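Local coordinates for protein transcriptional regulator, LacI family (Burkholderia phymatum, PDB 2RGY) that probably regulates transcription as a LacI-family DNA-binding protein, with a periplasmic-binding-protein-like domain that is expected to sense a small effector such as a sugar, at residues I11-P16 / R39-A44; S21-I26 / V72-D77; K92-N97 / V252-N257; P110-G115 / V240-A245; T248-R253 / E265-F270. All coordinates share one frame; numbering follows the deposited sequence.

Interaction 1. Residues I11-P16 / R39-A44; sequences IGLFVP and RHVVVA
Phe14 meets Ala44 obliquely, its ring atom CD1 coming to 3.3 Å from Ala44 O. CG, anti to the backbone N and beside the carbonyl carbon (chi1 173°), places the root of the ring 3.9 Å from Ala44 O, and the ring also packs on Ala56 and Ala59 of helix 52-65. His40, whose CB points away from strand 10-14, stacks its imidazole on Phe62 of the second subunit and gives a hydrogen bond from NE2 to that residue's backbone oxygen. Between the two rings runs a parallel strand pair joined by five backbone hydrogen bonds. Ile11 N binds His40 O at 3.1 Å, and Val42 N returns to Ile11 O. Leu13 N then reaches Val42 O at 2.9 Å, Ala44 N binds Leu13 O, and Val15 N closes the series on Ala44 O at 3.2 Å. Ala44 O is also approached by the CA of Phe14. On the face carrying Ile11, Leu13, Val41 and Val43, Leu13 CB rests on Val41 CG2 at 3.9 Å, while Val15 CG2 reaches Val43 CG1 at 4.2 Å. Leu27 and Leu34 of helix 21-36 cover this face, completing a beta-alpha-beta crossover. The chemistry is thus divided: backbone polar groups satisfy one another within the sheet, apolar side chains supply the buried packing, and strand 40-44, outermost within this chain, continues the sheet antiparallel into the second subunit.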
# COMPACT_ATOMS: atom_id res chain seq x y z
N ILE A 11 -5.19 1.76 21.94
CA ILE A 11 -4.11 2.69 21.73
C ILE A 11 -4.43 3.35 20.40
O ILE A 11 -4.89 2.69 19.47
CB ILE A 11 -2.74 1.96 21.68
CG1 ILE A 11 -2.28 1.67 23.11
CG2 ILE A 11 -1.70 2.82 20.95
CD1 ILE A 11 -0.89 1.05 23.21
N GLY A 12 -4.24 4.66 20.32
CA GLY A 12 -4.54 5.35 19.07
C GLY A 12 -3.31 5.42 18.19
O GLY A 12 -2.20 5.45 18.69
N LEU A 13 -3.52 5.45 16.87
CA LEU A 13 -2.41 5.52 15.93
C LEU A 13 -2.68 6.49 14.78
O LEU A 13 -3.67 6.37 14.07
CB LEU A 13 -2.13 4.14 15.33
CG LEU A 13 -1.22 4.11 14.09
CD1 LEU A 13 0.16 4.65 14.43
CD2 LEU A 13 -1.12 2.68 13.58
N PHE A 14 -1.79 7.46 14.60
CA PHE A 14 -1.95 8.39 13.50
C PHE A 14 -0.88 8.16 12.44
O PHE A 14 0.31 8.05 12.75
CB PHE A 14 -1.83 9.85 13.95
CG PHE A 14 -1.82 10.81 12.80
CD1 PHE A 14 -3.02 11.22 12.21
CD2 PHE A 14 -0.61 11.27 12.26
CE1 PHE A 14 -3.02 12.08 11.09
CE2 PHE A 14 -0.60 12.12 11.14
CZ PHE A 14 -1.81 12.53 10.56
N VAL A 15 -1.32 8.06 11.19
CA VAL A 15 -0.43 7.90 10.06
C VAL A 15 -0.95 8.91 9.04
O VAL A 15 -2.17 9.09 8.89
CB VAL A 15 -0.48 6.48 9.46
CG1 VAL A 15 0.09 5.48 10.45
CG2 VAL A 15 -1.91 6.11 9.11
N PRO A 16 -0.05 9.60 8.33
CA PRO A 16 -0.48 10.59 7.34
C PRO A 16 -1.26 10.03 6.15
O PRO A 16 -1.87 10.79 5.41
CB PRO A 16 0.83 11.24 6.92
CG PRO A 16 1.84 10.14 7.11
CD PRO A 16 1.42 9.52 8.41
N ARG A 39 -5.46 -6.37 23.00
CA ARG A 39 -6.02 -5.04 22.94
C ARG A 39 -6.13 -4.55 21.50
O ARG A 39 -5.58 -5.16 20.59
CB ARG A 39 -5.21 -4.09 23.82
CG ARG A 39 -5.36 -4.41 25.31
CD ARG A 39 -4.51 -3.53 26.20
NE ARG A 39 -4.77 -3.73 27.63
CZ ARG A 39 -4.20 -4.67 28.38
NH1 ARG A 39 -3.33 -5.53 27.87
NH2 ARG A 39 -4.47 -4.72 29.68
N HIS A 40 -6.84 -3.44 21.30
CA HIS A 40 -7.08 -2.91 19.96
C HIS A 40 -6.41 -1.60 19.57
O HIS A 40 -5.88 -0.86 20.40
CB HIS A 40 -8.58 -2.77 19.75
CG HIS A 40 -9.37 -4.00 20.05
ND1 HIS A 40 -9.58 -4.46 21.33
CD2 HIS A 40 -10.04 -4.85 19.23
CE1 HIS A 40 -10.35 -5.54 21.29
NE2 HIS A 40 -10.64 -5.79 20.03
N VAL A 41 -6.46 -1.30 18.28
CA VAL A 41 -5.88 -0.08 17.76
C VAL A 41 -6.92 0.69 16.96
O VAL A 41 -7.65 0.13 16.14
CB VAL A 41 -4.69 -0.38 16.85
CG1 VAL A 41 -5.14 -1.26 15.70
CG2 VAL A 41 -4.08 0.90 16.33
N VAL A 42 -7.01 1.99 17.24
CA VAL A 42 -7.90 2.87 16.52
C VAL A 42 -6.96 3.66 15.63
O VAL A 42 -5.99 4.23 16.11
CB VAL A 42 -8.64 3.83 17.46
CG1 VAL A 42 -9.20 5.00 16.66
CG2 VAL A 42 -9.77 3.09 18.16
N VAL A 43 -7.23 3.67 14.33
CA VAL A 43 -6.38 4.41 13.40
C VAL A 43 -7.05 5.68 12.92
O VAL A 43 -8.27 5.75 12.79
CB VAL A 43 -6.01 3.56 12.16
CG1 VAL A 43 -5.03 4.33 11.27
CG2 VAL A 43 -5.39 2.24 12.60
N ALA A 44 -6.22 6.69 12.67
CA ALA A 44 -6.70 7.96 12.18
C ALA A 44 -5.67 8.52 11.20
O ALA A 44 -4.47 8.35 11.39
CB ALA A 44 -6.89 8.91 13.34

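Interaction 2. Residues S21-I26 / V72-D77; sequences SYYGTI and VVISHD
Tyr22 lies against Ile74 with the hydroxyl end of its ring, OH at 3.6 Å and CE2 at 3.9 Å from Ile74 CD1, the two side chains passing at a slant. Its CG, anti to the backbone N (chi1 176°), brings the root of the ring closer to that methyl. Tyr23, next in sequence, brings CE1 to 4.2 Å from the same methyl. The tyrosines also support each other: Tyr22 CD2 stands 3.7 Å above the centre of the Tyr23 ring, and Tyr23 CZ lies in plane at the edge of the Tyr22 ring. Thr25 serves the helix itself, its OG1 and N reaching Ser21 O from opposite faces of that carbonyl. At Ile26, CD1 comes to 3.5 Å from Ile74 CD1, tighter than usual for two carbons. A single methyl is therefore the focus of three side chains from little more than one helical turn. Beyond Ile74 the chain bends through an ST turn in which Ser75 OG accepts from Asp77 N. The contact seats the start of helix 21-36 beside Ile74, where the chain leaves strand 70-73. Ile26 also packs on Leu96 of strand 93-96 and on Thr248 of helix 244-260, Tyr22 touches Thr244 of that helix, and Ser21 and Thr25 lie against Phe19 of the second subunit.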
# COMPACT_ATOMS: atom_id res chain seq x y z
N SER A 21 3.70 0.79 1.33
CA SER A 21 4.00 -0.33 2.23
C SER A 21 4.72 0.12 3.50
O SER A 21 4.79 -0.61 4.49
CB SER A 21 4.82 -1.39 1.49
OG SER A 21 6.03 -0.85 0.98
N TYR A 22 5.26 1.34 3.47
CA TYR A 22 5.96 1.90 4.62
C TYR A 22 4.93 2.11 5.74
O TYR A 22 5.13 1.68 6.87
CB TYR A 22 6.61 3.24 4.25
CG TYR A 22 7.27 3.95 5.40
CD1 TYR A 22 8.49 3.51 5.91
CD2 TYR A 22 6.66 5.05 5.99
CE1 TYR A 22 9.10 4.17 6.99
CE2 TYR A 22 7.25 5.71 7.06
CZ TYR A 22 8.46 5.26 7.56
OH TYR A 22 9.02 5.92 8.63
N TYR A 23 3.82 2.76 5.41
CA TYR A 23 2.80 2.99 6.41
C TYR A 23 2.07 1.70 6.73
O TYR A 23 1.60 1.51 7.85
CB TYR A 23 1.83 4.08 5.95
CG TYR A 23 2.52 5.42 5.88
CD1 TYR A 23 2.99 6.04 7.04
CD2 TYR A 23 2.78 6.03 4.66
CE1 TYR A 23 3.70 7.24 6.98
CE2 TYR A 23 3.49 7.23 4.59
CZ TYR A 23 3.95 7.82 5.76
OH TYR A 23 4.67 9.00 5.70
N GLY A 24 1.98 0.80 5.75
CA GLY A 24 1.33 -0.48 5.99
C GLY A 24 2.11 -1.25 7.05
O GLY A 24 1.53 -1.94 7.89
N THR A 25 3.43 -1.14 7.00
CA THR A 25 4.30 -1.83 7.95
C THR A 25 4.05 -1.33 9.37
O THR A 25 4.00 -2.10 10.32
CB THR A 25 5.78 -1.58 7.60
OG1 THR A 25 6.03 -2.05 6.27
CG2 THR A 25 6.69 -2.32 8.58
N ILE A 26 3.91 -0.01 9.49
CA ILE A 26 3.66 0.61 10.78
C ILE A 26 2.32 0.16 11.33
O ILE A 26 2.20 -0.15 12.51
CB ILE A 26 3.70 2.14 10.64
CG1 ILE A 26 5.10 2.56 10.19
CG2 ILE A 26 3.34 2.81 11.95
CD1 ILE A 26 5.20 4.02 9.82
N VAL A 72 0.19 6.58 19.31
CA VAL A 72 1.38 6.42 18.48
C VAL A 72 1.26 7.44 17.35
O VAL A 72 0.24 7.50 16.66
CB VAL A 72 1.47 5.01 17.87
CG1 VAL A 72 2.72 4.90 17.01
CG2 VAL A 72 1.51 3.96 18.98
N VAL A 73 2.30 8.23 17.15
CA VAL A 73 2.23 9.26 16.13
C VAL A 73 3.41 9.34 15.19
O VAL A 73 4.56 9.34 15.62
CB VAL A 73 2.03 10.65 16.79
CG1 VAL A 73 2.04 11.74 15.73
CG2 VAL A 73 0.74 10.67 17.58
N ILE A 74 3.12 9.40 13.89
CA ILE A 74 4.15 9.57 12.88
C ILE A 74 3.64 10.59 11.87
O ILE A 74 2.57 10.43 11.31
CB ILE A 74 4.53 8.26 12.14
CG1 ILE A 74 5.59 8.56 11.07
CG2 ILE A 74 3.31 7.64 11.50
CD1 ILE A 74 6.16 7.32 10.40
N SER A 75 4.42 11.65 11.68
CA SER A 75 4.06 12.70 10.74
C SER A 75 5.25 13.61 10.54
O SER A 75 5.92 13.98 11.50
CB SER A 75 2.88 13.51 11.29
OG SER A 75 2.70 14.72 10.56
N HIS A 76 5.51 13.96 9.29
CA HIS A 76 6.61 14.86 9.00
C HIS A 76 6.06 16.25 8.69
O HIS A 76 6.81 17.14 8.30
CB HIS A 76 7.43 14.33 7.82
CG HIS A 76 6.66 14.25 6.54
ND1 HIS A 76 6.15 15.37 5.91
CD2 HIS A 76 6.31 13.19 5.78
CE1 HIS A 76 5.53 15.00 4.80
NE2 HIS A 76 5.61 13.68 4.70
N ASP A 77 4.75 16.41 8.85
CA ASP A 77 4.08 17.69 8.61
C ASP A 77 3.96 18.48 9.90
O ASP A 77 3.83 19.70 9.89
CB ASP A 77 2.67 17.46 8.05
CG ASP A 77 2.67 16.88 6.65
OD1 ASP A 77 3.07 17.60 5.71
OD2 ASP A 77 2.27 15.71 6.48

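Interaction 3. Residues K92-N97 / V252-N257; sequences KMVFLN and VRWLIN
Val94 and Leu255 join the two layers of an alpha/beta sandwich: strand 93-96 of the five-stranded parallel sheet and helix 244-260, which packs on it after the chain has returned from the other lobe of the periplasmic-binding-protein-like fold. The segment axes run almost antiparallel, 172° apart, and approach to 8.5 Å. Val94 divides its two methyls between two consecutive helix residues. Its CG1, set between the backbone N and the carbonyl carbon (chi1 66°), reaches Leu255 CD2 at 3.9 Å, while CG2 lies 4.0 Å from Trp254 CE3. The valine and the indole run alongside each other with opposite headings, whereas valine and leucine are slanted. The six-membered part of the indole also meets the strand backbone: Met93 O lies at its edge, in the ring plane, 3.6 Å from Trp254 CZ3. Met93 is present as selenomethionine, and its side chain leaves from the other side of the strand. Leu255 takes the residue just before the strand, its CD1 3.7 Å from Lys92 O. No hydrogen bond crosses here, so the union rests on van der Waals packing, partly against backbone oxygens. Around it, Leu255 reaches past strand 93-96 to Val72 of strand 70-73 and Ile11 of strand 10-14, which gives it three strands to lie on. Trp254 makes a cation-pi contact with Arg268 from the following loop. Val252 turns to Thr30 and Glu33 of helix 21-36, the neighbouring helix on this face of the sheet.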
# COMPACT_ATOMS: atom_id res chain seq x y z
N LYS A 92 1.10 9.98 27.50
CA LYS A 92 1.42 8.64 27.03
C LYS A 92 1.36 8.55 25.51
O LYS A 92 0.40 8.03 24.94
CB LYS A 92 0.49 7.61 27.68
CG LYS A 92 0.84 7.39 29.14
CD LYS A 92 -0.02 6.32 29.80
CE LYS A 92 0.38 6.16 31.27
NZ LYS A 92 -0.44 5.14 32.03
N MSE A 93 2.41 9.06 24.88
CA MSE A 93 2.56 9.11 23.43
C MSE A 93 3.95 8.66 23.03
O MSE A 93 4.89 8.77 23.81
CB MSE A 93 2.43 10.55 22.92
CG MSE A 93 1.03 11.12 22.83
SE MSE A 93 1.13 12.80 22.13
CE MSE A 93 1.24 12.51 20.49
N VAL A 94 4.07 8.17 21.80
CA VAL A 94 5.37 7.78 21.27
C VAL A 94 5.43 8.35 19.85
O VAL A 94 4.43 8.36 19.13
CB VAL A 94 5.56 6.23 21.27
CG1 VAL A 94 4.60 5.57 20.30
CG2 VAL A 94 7.00 5.89 20.91
N PHE A 95 6.60 8.84 19.47
CA PHE A 95 6.80 9.44 18.16
C PHE A 95 7.76 8.63 17.29
O PHE A 95 8.86 8.30 17.72
CB PHE A 95 7.37 10.85 18.33
CG PHE A 95 6.50 11.74 19.15
CD1 PHE A 95 5.25 12.15 18.67
CD2 PHE A 95 6.91 12.16 20.41
CE1 PHE A 95 4.41 12.96 19.44
CE2 PHE A 95 6.08 12.97 21.20
CZ PHE A 95 4.83 13.38 20.71
N LEU A 96 7.33 8.31 16.07
CA LEU A 96 8.16 7.54 15.16
C LEU A 96 8.79 8.43 14.09
O LEU A 96 8.21 9.44 13.69
CB LEU A 96 7.32 6.46 14.46
CG LEU A 96 6.19 5.80 15.25
CD1 LEU A 96 5.37 4.91 14.32
CD2 LEU A 96 6.76 5.02 16.41
N ASN A 97 9.98 8.05 13.63
CA ASN A 97 10.71 8.75 12.57
C ASN A 97 11.07 10.23 12.77
O ASN A 97 11.38 10.92 11.80
CB ASN A 97 9.95 8.60 11.25
CG ASN A 97 10.89 8.54 10.05
OD1 ASN A 97 11.93 7.88 10.09
ND2 ASN A 97 10.50 9.23 8.97
N VAL A 252 6.15 0.72 19.87
CA VAL A 252 4.86 0.30 20.40
C VAL A 252 5.00 -0.49 21.70
O VAL A 252 4.17 -0.37 22.59
CB VAL A 252 4.08 -0.51 19.35
CG1 VAL A 252 2.77 -1.00 19.94
CG2 VAL A 252 3.79 0.37 18.14
N ARG A 253 6.05 -1.31 21.81
CA ARG A 253 6.27 -2.07 23.04
C ARG A 253 6.57 -1.12 24.20
O ARG A 253 6.08 -1.31 25.31
CB ARG A 253 7.42 -3.06 22.86
CG ARG A 253 7.02 -4.28 22.04
CD ARG A 253 8.17 -5.25 21.86
NE ARG A 253 7.72 -6.47 21.21
CZ ARG A 253 8.51 -7.47 20.85
NH1 ARG A 253 9.82 -7.39 21.07
NH2 ARG A 253 8.00 -8.55 20.29
N TRP A 254 7.38 -0.10 23.93
CA TRP A 254 7.73 0.89 24.94
C TRP A 254 6.45 1.53 25.46
O TRP A 254 6.28 1.69 26.67
CB TRP A 254 8.63 1.97 24.33
CG TRP A 254 9.04 3.03 25.31
CD1 TRP A 254 10.03 2.93 26.25
CD2 TRP A 254 8.47 4.33 25.47
NE1 TRP A 254 10.11 4.10 26.98
CE2 TRP A 254 9.16 4.97 26.52
CE3 TRP A 254 7.43 5.03 24.83
CZ2 TRP A 254 8.85 6.28 26.95
CZ3 TRP A 254 7.12 6.33 25.25
CH2 TRP A 254 7.83 6.94 26.30
N LEU A 255 5.56 1.88 24.54
CA LEU A 255 4.29 2.51 24.89
C LEU A 255 3.41 1.55 25.69
O LEU A 255 2.78 1.94 26.67
CB LEU A 255 3.57 2.96 23.62
CG LEU A 255 2.27 3.74 23.79
CD1 LEU A 255 2.55 5.02 24.58
CD2 LEU A 255 1.67 4.07 22.42
N ILE A 256 3.38 0.29 25.28
CA ILE A 256 2.57 -0.70 25.97
C ILE A 256 3.07 -0.89 27.41
O ILE A 256 2.27 -1.06 28.32
CB ILE A 256 2.55 -2.04 25.16
CG1 ILE A 256 1.75 -1.83 23.87
CG2 ILE A 256 1.94 -3.16 25.99
CD1 ILE A 256 1.65 -3.05 22.96
N ASN A 257 4.39 -0.83 27.61
CA ASN A 257 4.96 -0.95 28.95
C ASN A 257 4.36 0.13 29.87
O ASN A 257 3.87 -0.15 30.96
CB ASN A 257 6.49 -0.76 28.91
CG ASN A 257 7.23 -1.99 28.44
OD1 ASN A 257 8.46 -1.98 28.32
ND2 ASN A 257 6.50 -3.07 28.17

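Interaction 4. Residues P110-G115 / V240-A245; sequences PDHRRG and VHIPTA
Pro110 and Ile242 carry the apolar part of this contact, their side chains crossing at about a right angle with Pro110 CG 3.8 Å from Ile242 CG2. In Ile242, CG1 lies anti to the carbonyl carbon (chi1 -64°), leaving CG2 anti to the backbone N, where it meets Pro110. Pro110 CB adds a looser touch on Pro243 CD at 4.2 Å. Farther along, Gly115 presents backbone alone, and Val240 CG2 settles 3.7 Å from Gly115 O. The imidazole of His112 has Pro110 CG 3.4 Å above one face and offset toward the rim, while Ile242 CD1 approaches obliquely. Its polar atoms are held from outside the two segments, ND1 by Tyr224 OH and NE2 by Asn97 OD1, and these bonds probably fix the turn of the ring. Hydrogen bonds within the segments shape the chain. Asp111 is the N-cap of helix 112-125: its OD2 accepts from Arg114 N at 3.0 Å, nearly straight at 171°, the donor standing above the carboxylate plane. The negative group at this helix start would be expected to suit the helix dipole. Asp111 and Pro243 each centre an inverse gamma turn, the latter closed by Thr244 N on Ile242 O at 2.8 Å. Two chain crossings between lobes thus lie side by side, as in the hinge of periplasmic-binding-protein-like folds, where adjacent linkers connect the two sheet-containing subdomains.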
# COMPACT_ATOMS: atom_id res chain seq x y z
N PRO A 110 15.34 5.91 13.04
CA PRO A 110 16.55 5.26 12.53
C PRO A 110 17.61 6.31 12.22
O PRO A 110 17.38 7.51 12.39
CB PRO A 110 16.04 4.56 11.28
CG PRO A 110 15.04 5.54 10.75
CD PRO A 110 14.29 5.96 12.01
N ASP A 111 18.78 5.87 11.77
CA ASP A 111 19.86 6.78 11.45
C ASP A 111 19.77 7.21 9.98
O ASP A 111 20.41 6.62 9.12
CB ASP A 111 21.20 6.09 11.71
CG ASP A 111 22.38 7.03 11.55
OD1 ASP A 111 23.51 6.63 11.92
OD2 ASP A 111 22.19 8.16 11.06
N HIS A 112 18.97 8.24 9.71
CA HIS A 112 18.78 8.73 8.34
C HIS A 112 20.04 9.34 7.73
O HIS A 112 20.23 9.29 6.52
CB HIS A 112 17.64 9.76 8.30
CG HIS A 112 16.28 9.17 8.50
ND1 HIS A 112 15.77 8.18 7.69
CD2 HIS A 112 15.33 9.42 9.43
CE1 HIS A 112 14.57 7.84 8.11
NE2 HIS A 112 14.27 8.58 9.17
N ARG A 113 20.89 9.92 8.58
CA ARG A 113 22.14 10.52 8.10
C ARG A 113 22.93 9.41 7.43
O ARG A 113 23.37 9.53 6.29
CB ARG A 113 22.92 11.09 9.28
CG ARG A 113 24.08 12.00 8.92
CD ARG A 113 24.79 12.45 10.19
NE ARG A 113 25.24 13.84 10.12
CZ ARG A 113 25.96 14.44 11.07
NH1 ARG A 113 26.31 13.78 12.17
NH2 ARG A 113 26.35 15.70 10.91
N ARG A 114 23.08 8.30 8.16
CA ARG A 114 23.80 7.14 7.66
C ARG A 114 23.09 6.59 6.42
O ARG A 114 23.73 6.09 5.50
CB ARG A 114 23.86 6.07 8.75
CG ARG A 114 24.36 4.73 8.30
CD ARG A 114 25.81 4.74 7.88
NE ARG A 114 26.26 3.38 7.65
CZ ARG A 114 27.49 3.04 7.28
NH1 ARG A 114 28.41 3.99 7.09
NH2 ARG A 114 27.80 1.76 7.09
N GLY A 115 21.77 6.68 6.41
CA GLY A 115 21.00 6.20 5.28
C GLY A 115 21.35 6.97 4.01
O GLY A 115 21.59 6.37 2.97
N VAL A 240 17.91 1.73 -0.03
CA VAL A 240 18.51 1.80 1.30
C VAL A 240 17.48 1.17 2.24
O VAL A 240 16.32 1.59 2.28
CB VAL A 240 18.78 3.26 1.71
CG1 VAL A 240 19.21 3.33 3.16
CG2 VAL A 240 19.85 3.88 0.81
N HIS A 241 17.90 0.14 2.97
CA HIS A 241 17.01 -0.56 3.88
C HIS A 241 16.90 0.08 5.26
O HIS A 241 17.87 0.12 6.01
CB HIS A 241 17.45 -2.00 4.05
CG HIS A 241 16.58 -2.77 4.98
ND1 HIS A 241 15.37 -3.30 4.59
CD2 HIS A 241 16.71 -3.05 6.30
CE1 HIS A 241 14.78 -3.87 5.63
NE2 HIS A 241 15.57 -3.73 6.68
N ILE A 242 15.70 0.55 5.59
CA ILE A 242 15.42 1.18 6.89
C ILE A 242 14.66 0.18 7.76
O ILE A 242 13.65 -0.38 7.33
CB ILE A 242 14.53 2.44 6.70
CG1 ILE A 242 15.29 3.49 5.89
CG2 ILE A 242 14.11 2.99 8.05
CD1 ILE A 242 16.59 3.96 6.55
N PRO A 243 15.12 -0.05 9.01
CA PRO A 243 14.48 -1.00 9.93
C PRO A 243 13.18 -0.46 10.52
O PRO A 243 13.08 -0.24 11.72
CB PRO A 243 15.55 -1.21 10.99
CG PRO A 243 16.09 0.17 11.15
CD PRO A 243 16.20 0.69 9.70
N THR A 244 12.19 -0.26 9.66
CA THR A 244 10.90 0.27 10.06
C THR A 244 10.08 -0.66 10.94
O THR A 244 9.47 -0.21 11.91
CB THR A 244 10.09 0.67 8.82
OG1 THR A 244 10.75 1.76 8.17
CG2 THR A 244 8.67 1.08 9.21
N ALA A 245 10.05 -1.94 10.60
CA ALA A 245 9.29 -2.90 11.39
C ALA A 245 9.84 -3.00 12.81
O ALA A 245 9.08 -3.02 13.78
CB ALA A 245 9.31 -4.27 10.73

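Interaction 5. Residues T248-R253 / E265-F270; sequences TQNAVR and EIFREF
Asn250 grips the passing loop through OD1, which accepts from Phe267 N at 3.0 Å. The N-H points almost straight at the oxygen (170°), yet the donor stands above the amide plane, 56° out of it. OD1 also lies in plane at the edge of the Phe267 ring. On the other branch of the amide, ND2 sits 3.3 Å from Phe270 CZ, the amide and ring planes 38° apart. Beside this polar centre, Ile266 CD1 rests on Arg253 CB at 3.8 Å. A water forms the next layer, donating to Asn250 OD1 at 2.9 Å and to Glu265 O at 2.6 Å while accepting from Arg253 NH1 at 3.0 Å. It thereby ties the loop to two helix side chains and gives OD1 a second donor. Farther out, the pieces are positioned by other bonds: Asn250 ND2 is held by Glu246 O one turn back in the helix, and Arg253 NE forms a salt bridge with Glu33, whose other oxygen takes Gln249 NE2. Trp264 adds a cation-pi contact to Arg253. Loop 265-270, leading from helix 244-260 toward strand 273-275, therefore runs along the outer flank of that helix. Phe108 of strand 107-108 touches Asn250, Ile266 and Arg268, while on the inner side Ala251 meets strand 93-96 and Val252 faces helix 21-36.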
# COMPACT_ATOMS: atom_id res chain seq x y z
N THR A 248 9.23 0.24 14.92
CA THR A 248 7.82 0.34 15.25
C THR A 248 7.50 -0.66 16.36
O THR A 248 6.84 -0.33 17.35
CB THR A 248 6.91 0.02 14.03
OG1 THR A 248 7.17 0.95 12.97
CG2 THR A 248 5.46 0.12 14.42
N GLN A 249 7.96 -1.89 16.21
CA GLN A 249 7.72 -2.91 17.21
C GLN A 249 8.20 -2.42 18.58
O GLN A 249 7.49 -2.54 19.58
CB GLN A 249 8.45 -4.20 16.81
CG GLN A 249 8.40 -5.29 17.85
CD GLN A 249 9.08 -6.55 17.38
OE1 GLN A 249 10.27 -6.54 17.05
NE2 GLN A 249 8.34 -7.64 17.34
N ASN A 250 9.40 -1.86 18.62
CA ASN A 250 9.96 -1.36 19.87
C ASN A 250 9.28 -0.07 20.37
O ASN A 250 9.12 0.12 21.58
CB ASN A 250 11.47 -1.17 19.70
CG ASN A 250 12.22 -2.49 19.78
OD1 ASN A 250 12.50 -2.99 20.88
ND2 ASN A 250 12.53 -3.08 18.63
N ALA A 251 8.88 0.80 19.45
CA ALA A 251 8.21 2.03 19.83
C ALA A 251 6.87 1.66 20.48
O ALA A 251 6.50 2.21 21.51
CB ALA A 251 7.97 2.91 18.61
N VAL A 252 6.15 0.72 19.87
CA VAL A 252 4.86 0.30 20.40
C VAL A 252 5.00 -0.49 21.70
O VAL A 252 4.17 -0.37 22.59
CB VAL A 252 4.08 -0.51 19.35
CG1 VAL A 252 2.77 -1.00 19.94
CG2 VAL A 252 3.79 0.37 18.14
N ARG A 253 6.05 -1.31 21.81
CA ARG A 253 6.27 -2.07 23.04
C ARG A 253 6.57 -1.12 24.20
O ARG A 253 6.08 -1.31 25.31
CB ARG A 253 7.42 -3.06 22.86
CG ARG A 253 7.02 -4.28 22.04
CD ARG A 253 8.17 -5.25 21.86
NE ARG A 253 7.72 -6.47 21.21
CZ ARG A 253 8.51 -7.47 20.85
NH1 ARG A 253 9.82 -7.39 21.07
NH2 ARG A 253 8.00 -8.55 20.29
N GLU A 265 11.79 -5.60 26.95
CA GLU A 265 13.09 -4.95 26.96
C GLU A 265 12.98 -4.14 25.67
O GLU A 265 12.48 -4.65 24.66
CB GLU A 265 14.25 -5.95 26.85
CG GLU A 265 14.42 -6.82 28.09
CD GLU A 265 15.63 -7.74 28.01
OE1 GLU A 265 15.62 -8.67 27.16
OE2 GLU A 265 16.59 -7.51 28.79
N ILE A 266 13.42 -2.89 25.71
CA ILE A 266 13.33 -2.01 24.54
C ILE A 266 14.67 -1.73 23.87
O ILE A 266 15.63 -1.36 24.53
CB ILE A 266 12.68 -0.67 24.94
CG1 ILE A 266 11.37 -0.93 25.69
CG2 ILE A 266 12.43 0.19 23.71
CD1 ILE A 266 10.36 -1.73 24.90
N PHE A 267 14.72 -1.92 22.55
CA PHE A 267 15.94 -1.66 21.77
C PHE A 267 15.69 -0.53 20.77
O PHE A 267 14.64 -0.49 20.12
CB PHE A 267 16.38 -2.94 21.06
CG PHE A 267 16.55 -4.10 22.00
CD1 PHE A 267 15.44 -4.81 22.46
CD2 PHE A 267 17.81 -4.42 22.50
CE1 PHE A 267 15.58 -5.82 23.42
CE2 PHE A 267 17.97 -5.44 23.46
CZ PHE A 267 16.85 -6.14 23.92
N ARG A 268 16.64 0.40 20.67
CA ARG A 268 16.52 1.57 19.80
C ARG A 268 17.57 1.69 18.70
O ARG A 268 17.58 2.68 17.96
CB ARG A 268 16.59 2.84 20.66
CG ARG A 268 15.53 2.93 21.73
CD ARG A 268 15.97 3.80 22.89
NE ARG A 268 14.95 3.85 23.93
CZ ARG A 268 13.81 4.51 23.80
NH1 ARG A 268 13.56 5.19 22.69
NH2 ARG A 268 12.90 4.46 24.77
N GLU A 269 18.45 0.70 18.59
CA GLU A 269 19.51 0.75 17.58
C GLU A 269 19.45 -0.39 16.59
O GLU A 269 19.58 -1.55 16.96
CB GLU A 269 20.88 0.73 18.26
CG GLU A 269 21.13 1.89 19.23
CD GLU A 269 20.95 3.25 18.57
OE1 GLU A 269 21.48 3.42 17.45
OE2 GLU A 269 20.29 4.14 19.16
N PHE A 270 19.25 -0.05 15.32
CA PHE A 270 19.22 -1.06 14.28
C PHE A 270 20.05 -0.56 13.12
O PHE A 270 20.10 0.64 12.85
CB PHE A 270 17.79 -1.36 13.86
CG PHE A 270 16.95 -1.85 14.99
CD1 PHE A 270 16.10 -0.97 15.68
CD2 PHE A 270 17.07 -3.17 15.44
CE1 PHE A 270 15.38 -1.40 16.80
CE2 PHE A 270 16.36 -3.62 16.57
CZ PHE A 270 15.51 -2.73 17.25
O HOH W 1 11.61 -5.37 22.28

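Overall arrangement
Interactions 1, 2 and 3 share one parallel sheet. Strand 10-14 is hydrogen-bonded to Val72 on one side of interaction 2, and Val73 to strand 93-96 on the other; their centres lie 11 to 13 Å apart. Interactions 3 and 5 use overlapping parts of helix 244-260, with centres about 8 Å apart: one addresses the sheet, the other the outer loop. Interaction 4 lies at the lobe junction, tied to interaction 3 by Asn97 OD1 to His112 NE2 (2.6 Å) and to interaction 2 where Thr25 meets Ala245. Interactions 2 and 4, each about 8 Å from the chain centre, border the inter-lobe region where relatives bind effectors; interactions 1 and 2 both touch the second subunit.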